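Local coordinates for phage-like element PBSX protein XepA (Bacillus subtilis subsp. subtilis str. 168, PDB 6I56), which is of unknown function, does not seem to take part in host cell lysis, and is an exported protein seen in the crystal as an assembly of five copies, at the interface of chains A and B and the interface of chains A and C. Numbering follows the deposited sequence. Chains: chain A/B/C, Phage-like element PBSX protein XepA.

Contact 1: the interface of chains A and B. Residues chain A 20-22, 30; chain B 65, 139.
A:Tyr22 and B:Val65 meet at the root of the tyrosine side chain, and the ring then runs on toward B:Val139. The CB of A:Tyr22 lies 3.8 Å from CG2 of B:Val65 and almost as near to CB of that valine. With chi1 at 74°, CG stands between the backbone N and the carbonyl carbon, a crowded position that carries the ring off toward the second valine. One side of the ring then does the touching: CD2 of A:Tyr22 is 3.9 Å and CE2 3.7 Å from CG2 of B:Val139. The two side chains run antiparallel, flank to flank, so the methyl meets the side of the ring rather than its hydroxyl end.

B:Val65 is the main guest of chain A. Its CG2, set beside its own backbone N, lies 3.6 Å from the carbonyl O of A:Pro21 and also packs on CG1 of A:Val30 and on CB of A:Lys20, the latter 4.0 Å away. A short branched side chain suits this place, since one methyl can reach several neighbours without a long, flexible stem. One polar link runs through water 1, which sits 2.8 Å from the carbonyl O of A:Pro21 and 3.0 Å from the backbone N of B:Val65.

In the fold, chain A contributes strands 20-22 and 28-35, while chain B brings a loop residue and strand 133-140, so the patch joins an N-terminal pair of strands to the body of a neighbouring subunit.

Contact 2: the interface of chains A and C. Residues chain A 75, 132, 134; chain C 62, 88-89, 117.
A:Tyr75 receives C:Arg117 over one face of its ring, a cation-pi contact in this all-but-helix-free protein related to B. subtilis YqxG/YqdC. NH1 of C:Arg117 stands 3.8 Å from the centroid of the A:Tyr75 ring, displaced toward the rim near CD1. The arginine runs out fully extended, starting from a chi1 of 179°, which carries NH1 across the ring. Its guanidinium is tilted 65° to the ring, so it presents this one nitrogen instead of lying flat. Farther back, CD of the arginine touches CD2 of the tyrosine, so its aliphatic stem shares the ring. At the far end of the ring the phenol OH of A:Tyr75 donates a 2.7 Å hydrogen bond to the backbone O of C:Asp88, approaching from above the carbonyl plane. Tyrosine suits the place because it offers both a face for a cation and a hydroxyl donor.

NH1 of C:Arg117 also forms a long salt bridge with the carboxylate OE2 of A:Glu132, 3.6 Å away. Alongside, CD1 of C:Leu62 packs against CG2 of A:Val134 at 3.7 Å.

Behind these contacts, the same leucine methyl covers a face of the guanidinium, offset toward its rim. The backbone N of C:Arg117 donates to OD1 of C:Asp88 at 3.0 Å, which probably helps to fix the base of the arginine; this bond arrives 43° above the carboxylate plane.

Contact 3: the interface of chains A and B. Residues chain A 164-165, 167; chain B 174, 196.
The end of strand 163-164, the turn after it and the start of strand 167-171 in chain A face two loops of chain B, one just before strand 175-179 and the other between strands 193-194 and 200-206. This is a charged turn-to-loop contact in a protein akin to B. subtilis YqxG/YqdC. B:Lys174 and A:Asp165 reach toward each other, and the ammonium NZ of the lysine donates a hydrogen bond, also a salt bridge, to OD1 of A:Asp165 at 3.0 Å. The bond uses the syn lone pair of OD1, on the side of the other carboxylate oxygen. A lysine suits the place because its long stem can carry a charge across to this carboxylate; kinks near its end (chi3 109°, chi4 -135°) bring NZ round to OD1.

The lysine has a second neighbour. CB of B:Lys174 lies over one face of the A:Arg167 guanidinium, 3.7 Å from NH2 and toward the rim, while the ammonium NZ comes near the arginine stem, 3.2 Å from CD of A:Arg167. A:Asp165 probably offsets the two positive charges. Beside them A:His164 passes flank to flank with B:Asp196, its ring turned 72° to the carboxylate, with CE1 3.7 Å from OD1 of B:Asp196. The two carboxylates come fairly near, OD2 of A:Asp165 lying 4.8 Å from OD2 of B:Asp196, a closeness that the lysine charge may ease.

Contact 4: the interface of chains A and C. Residues chain A 9, 19, 21, 26, 29; chain C 4-6.
Largely apolar packing joins the N-terminal segment of chain C to chain A here, and it probably helps fasten neighbouring subunits of the five-copy assembly. Two tyrosines of chain C do most of the work. A:Pro21 lies under one face of the C:Tyr4 ring, its CG 3.6 Å from CE2 of the tyrosine, and A:Pro9 closes on the opposite rim from the same side, its CB 3.4 Å from CE1 of C:Tyr4. Prolines suit these places, since a rigid ring offers carbon for an aromatic group to rest on at little cost in flexibility.

C:Tyr6 lies along chain A, against A:Val19, A:Lys26 and A:Phe29. A chi1 of 71° wedges CG over its own main chain and sets one ring face against CB of A:Phe29, 3.8 Å from the ring plane and toward the rim. The carbonyl O of A:Lys26 lies in the ring plane at the edge, 3.8 Å from CD2 of C:Tyr6. CG2 of A:Val19 comes under the same face as A:Phe29 at the phenol end, 3.3 Å from OH of C:Tyr6; one methyl branch is enough to cover that end. A tyrosine can use its hydroxyl for a bridge: the OH of C:Tyr6 lies 2.6 Å from water 2, which in turn sits 2.7 Å from the backbone O of A:Pro9.

Contact 1: the interface of chains A and B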
# COMPACT_ATOMS: atom_id res chain seq x y z
N LYS A 20 12.91 17.43 31.71
CA LYS A 20 11.68 18.23 31.94
C LYS A 20 10.74 17.47 32.86
O LYS A 20 10.68 16.25 32.78
CB LYS A 20 11.00 18.51 30.60
CG LYS A 20 11.82 19.38 29.65
CD LYS A 20 12.07 20.80 30.20
CE LYS A 20 12.73 21.60 29.11
NZ LYS A 20 12.98 22.97 29.55
N PRO A 21 9.98 18.15 33.73
CA PRO A 21 8.96 17.48 34.53
C PRO A 21 7.72 17.15 33.68
O PRO A 21 7.50 17.87 32.71
CB PRO A 21 8.65 18.53 35.60
CG PRO A 21 8.83 19.83 34.85
CD PRO A 21 9.98 19.61 33.91
N TYR A 22 6.94 16.12 34.02
CA TYR A 22 5.62 15.89 33.39
C TYR A 22 4.70 15.13 34.33
O TYR A 22 5.13 14.76 35.44
CB TYR A 22 5.77 15.22 32.01
CG TYR A 22 6.13 13.75 31.98
CD1 TYR A 22 7.40 13.31 32.30
CD2 TYR A 22 5.21 12.79 31.57
CE1 TYR A 22 7.74 11.96 32.23
CE2 TYR A 22 5.53 11.44 31.52
CZ TYR A 22 6.80 11.01 31.83
OH TYR A 22 7.10 9.68 31.76
N VAL A 30 11.61 13.40 32.12
CA VAL A 30 11.97 12.86 30.79
C VAL A 30 13.10 13.71 30.21
O VAL A 30 13.10 14.94 30.41
CB VAL A 30 10.73 12.84 29.86
CG1 VAL A 30 10.17 14.24 29.60
CG2 VAL A 30 11.02 12.14 28.56
N VAL B 65 6.13 19.54 28.81
CA VAL B 65 5.89 18.38 27.92
C VAL B 65 4.47 18.48 27.42
O VAL B 65 3.56 18.39 28.26
CB VAL B 65 6.16 17.06 28.64
CG1 VAL B 65 5.93 15.90 27.69
CG2 VAL B 65 7.57 17.05 29.19
N VAL B 139 1.37 8.36 28.87
CA VAL B 139 1.16 9.55 28.01
C VAL B 139 2.30 9.64 27.00
O VAL B 139 3.43 9.21 27.32
CB VAL B 139 1.06 10.82 28.88
CG1 VAL B 139 -0.20 10.80 29.74
CG2 VAL B 139 2.27 11.04 29.75
O HOH W 1 5.32 19.38 31.74

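Contact 2: the interface of chains A and C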
# COMPACT_ATOMS: atom_id res chain seq x y z
N TYR A 75 22.31 31.37 3.82
CA TYR A 75 21.64 32.69 3.80
C TYR A 75 22.71 33.69 3.42
O TYR A 75 23.75 33.71 4.10
CB TYR A 75 21.02 33.07 5.14
CG TYR A 75 20.21 34.33 5.10
CD1 TYR A 75 20.78 35.57 5.30
CD2 TYR A 75 18.83 34.28 4.95
CE1 TYR A 75 20.05 36.75 5.23
CE2 TYR A 75 18.08 35.43 4.85
CZ TYR A 75 18.68 36.67 5.03
OH TYR A 75 17.88 37.78 5.01
N GLU A 132 26.47 40.00 4.35
CA GLU A 132 25.97 39.05 5.37
C GLU A 132 25.99 37.64 4.73
O GLU A 132 25.47 37.49 3.59
CB GLU A 132 24.61 39.57 5.82
CG GLU A 132 23.72 38.54 6.52
CD GLU A 132 22.41 39.08 7.09
OE1 GLU A 132 21.97 40.15 6.63
OE2 GLU A 132 21.80 38.40 7.95
N VAL A 134 25.84 33.26 6.15
CA VAL A 134 26.00 32.11 7.08
C VAL A 134 25.71 30.83 6.30
O VAL A 134 24.87 30.85 5.35
CB VAL A 134 25.14 32.22 8.35
CG1 VAL A 134 25.51 33.44 9.17
CG2 VAL A 134 23.66 32.24 8.02
N LEU C 62 18.15 29.10 12.32
CA LEU C 62 19.58 28.75 12.16
C LEU C 62 20.26 28.82 13.52
O LEU C 62 20.17 29.84 14.16
CB LEU C 62 20.24 29.70 11.17
CG LEU C 62 19.64 29.73 9.77
CD1 LEU C 62 20.53 30.54 8.85
CD2 LEU C 62 19.44 28.34 9.22
N ASP C 88 12.12 36.10 5.86
CA ASP C 88 13.53 35.94 5.47
C ASP C 88 14.40 37.05 6.07
O ASP C 88 15.60 36.86 6.11
CB ASP C 88 13.63 35.73 3.96
CG ASP C 88 13.64 34.22 3.64
OD1 ASP C 88 14.31 33.44 4.40
OD2 ASP C 88 12.95 33.83 2.68
N ASN C 89 13.82 38.16 6.54
CA ASN C 89 14.66 39.29 7.03
C ASN C 89 14.30 39.68 8.48
O ASN C 89 14.86 40.68 8.96
CB ASN C 89 14.59 40.47 6.07
CG ASN C 89 13.22 41.07 5.98
OD1 ASN C 89 12.27 40.68 6.69
ND2 ASN C 89 13.15 42.12 5.17
N ARG C 117 13.84 31.97 7.00
CA ARG C 117 14.84 31.88 8.08
C ARG C 117 14.20 32.04 9.45
O ARG C 117 14.66 31.36 10.40
CB ARG C 117 15.91 32.95 7.89
CG ARG C 117 16.95 32.90 8.99
CD ARG C 117 18.13 33.74 8.61
NE ARG C 117 19.05 33.73 9.71
CZ ARG C 117 20.20 34.39 9.72
NH1 ARG C 117 20.59 35.13 8.69
NH2 ARG C 117 20.96 34.29 10.78

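Contact 3: the interface of chains A and B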
# COMPACT_ATOMS: atom_id res chain seq x y z
N HIS A 164 -6.03 6.98 -12.49
CA HIS A 164 -6.74 7.68 -13.60
C HIS A 164 -8.17 7.99 -13.19
O HIS A 164 -8.91 7.03 -12.97
CB HIS A 164 -6.70 6.83 -14.87
CG HIS A 164 -7.09 7.57 -16.10
ND1 HIS A 164 -7.84 6.96 -17.10
CD2 HIS A 164 -6.79 8.81 -16.55
CE1 HIS A 164 -8.01 7.80 -18.10
NE2 HIS A 164 -7.38 8.95 -17.78
N ASP A 165 -8.54 9.28 -13.10
CA ASP A 165 -9.73 9.88 -12.41
C ASP A 165 -10.09 9.17 -11.09
O ASP A 165 -11.26 8.79 -10.90
CB ASP A 165 -10.97 10.13 -13.29
CG ASP A 165 -11.81 8.93 -13.75
OD1 ASP A 165 -11.22 7.95 -14.16
OD2 ASP A 165 -13.06 9.00 -13.73
N ARG A 167 -9.12 6.29 -9.98
CA ARG A 167 -9.26 4.82 -10.07
C ARG A 167 -7.86 4.20 -10.24
O ARG A 167 -7.05 4.75 -10.97
CB ARG A 167 -10.19 4.48 -11.23
CG ARG A 167 -11.48 5.28 -11.27
CD ARG A 167 -12.38 4.85 -12.42
NE ARG A 167 -12.98 3.54 -12.17
CZ ARG A 167 -14.08 3.29 -11.44
NH1 ARG A 167 -14.46 2.02 -11.30
NH2 ARG A 167 -14.80 4.25 -10.88
N LYS B 174 -17.54 2.07 -14.38
CA LYS B 174 -17.94 3.45 -14.01
C LYS B 174 -19.09 3.86 -14.93
O LYS B 174 -19.16 3.37 -16.06
CB LYS B 174 -16.76 4.42 -14.02
CG LYS B 174 -16.62 5.32 -15.24
CD LYS B 174 -15.39 6.20 -15.15
CE LYS B 174 -14.26 5.84 -16.11
NZ LYS B 174 -12.92 5.83 -15.45
N ASP B 196 -13.66 8.84 -23.10
CA ASP B 196 -12.73 8.60 -21.96
C ASP B 196 -12.79 7.13 -21.51
O ASP B 196 -13.08 6.89 -20.34
CB ASP B 196 -13.06 9.54 -20.80
CG ASP B 196 -12.08 9.52 -19.63
OD1 ASP B 196 -10.80 9.45 -19.89
OD2 ASP B 196 -12.60 9.56 -18.47

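Contact 4: the interface of chains A and C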
# COMPACT_ATOMS: atom_id res chain seq x y z
N PRO A 9 16.69 21.94 35.64
CA PRO A 9 15.91 21.83 36.87
C PRO A 9 16.60 20.87 37.85
O PRO A 9 17.44 20.04 37.44
CB PRO A 9 14.59 21.21 36.41
CG PRO A 9 14.97 20.46 35.17
CD PRO A 9 16.02 21.31 34.50
N VAL A 19 16.53 17.32 32.05
CA VAL A 19 15.18 16.69 31.98
C VAL A 19 14.13 17.79 32.06
O VAL A 19 14.46 18.90 32.48
CB VAL A 19 14.99 15.66 33.12
CG1 VAL A 19 16.07 14.59 33.14
CG2 VAL A 19 14.93 16.33 34.46
N PRO A 21 9.98 18.15 33.73
CA PRO A 21 8.96 17.48 34.53
C PRO A 21 7.72 17.15 33.68
O PRO A 21 7.50 17.87 32.71
CB PRO A 21 8.65 18.53 35.60
CG PRO A 21 8.83 19.83 34.85
CD PRO A 21 9.98 19.61 33.91
N LYS A 26 3.72 17.01 38.13
CA LYS A 26 5.15 17.27 37.78
C LYS A 26 6.07 16.36 38.61
O LYS A 26 7.15 16.80 39.01
CB LYS A 26 5.53 18.74 38.02
CG LYS A 26 4.60 19.75 37.39
CD LYS A 26 4.50 19.58 35.91
CE LYS A 26 3.10 19.85 35.36
NZ LYS A 26 2.95 19.29 33.98
N PHE A 29 9.87 12.68 35.19
CA PHE A 29 10.92 13.35 34.42
C PHE A 29 11.15 12.64 33.10
O PHE A 29 10.98 11.39 33.02
CB PHE A 29 12.24 13.37 35.19
CG PHE A 29 12.68 12.00 35.65
CD1 PHE A 29 13.46 11.21 34.82
CD2 PHE A 29 12.29 11.50 36.86
CE1 PHE A 29 13.89 9.96 35.23
CE2 PHE A 29 12.69 10.24 37.27
CZ PHE A 29 13.50 9.48 36.46
N TYR C 4 11.37 20.49 41.77
CA TYR C 4 10.11 19.78 41.39
C TYR C 4 9.92 18.52 42.24
O TYR C 4 10.77 18.23 43.08
CB TYR C 4 10.08 19.41 39.91
CG TYR C 4 10.24 20.59 38.99
CD1 TYR C 4 11.51 21.13 38.79
CD2 TYR C 4 9.15 21.17 38.38
CE1 TYR C 4 11.69 22.20 37.92
CE2 TYR C 4 9.32 22.25 37.52
CZ TYR C 4 10.59 22.75 37.29
OH TYR C 4 10.74 23.83 36.47
N GLN C 5 8.79 17.84 42.04
CA GLN C 5 8.34 16.74 42.94
C GLN C 5 8.94 15.41 42.48
O GLN C 5 9.01 14.51 43.30
CB GLN C 5 6.81 16.70 43.04
CG GLN C 5 6.19 17.79 43.93
CD GLN C 5 7.02 18.25 45.12
OE1 GLN C 5 7.30 17.50 46.07
NE2 GLN C 5 7.46 19.50 45.04
N TYR C 6 9.41 15.30 41.23
CA TYR C 6 10.07 14.09 40.73
C TYR C 6 11.36 13.90 41.53
O TYR C 6 11.96 14.87 42.02
CB TYR C 6 10.24 14.18 39.21
CG TYR C 6 11.26 15.16 38.69
CD1 TYR C 6 12.61 14.87 38.72
CD2 TYR C 6 10.88 16.39 38.16
CE1 TYR C 6 13.57 15.76 38.25
CE2 TYR C 6 11.83 17.29 37.70
CZ TYR C 6 13.17 16.98 37.74
OH TYR C 6 14.13 17.85 37.30
O HOH W 2 16.66 17.51 37.56

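Contacts 1 and 4 lie about 7 Å apart between the centres of their C-alpha atoms and share A:Pro21, whose carbonyl faces chain B while its ring faces chain C. Strands 20-22 and 28-35 serve both, so one short region of chain A meets two neighbours at once. Contact 2 stands about 33 Å from contact 1 and about 36 Å from contact 4, a separate grip on chain C; strand 133-140 serves contact 1 from chain B and contact 2 from chain A. Contact 3, about 46 to 57 Å from the others, adds a second grip on chain B. Such paired grips could help to resist tilting of subunits.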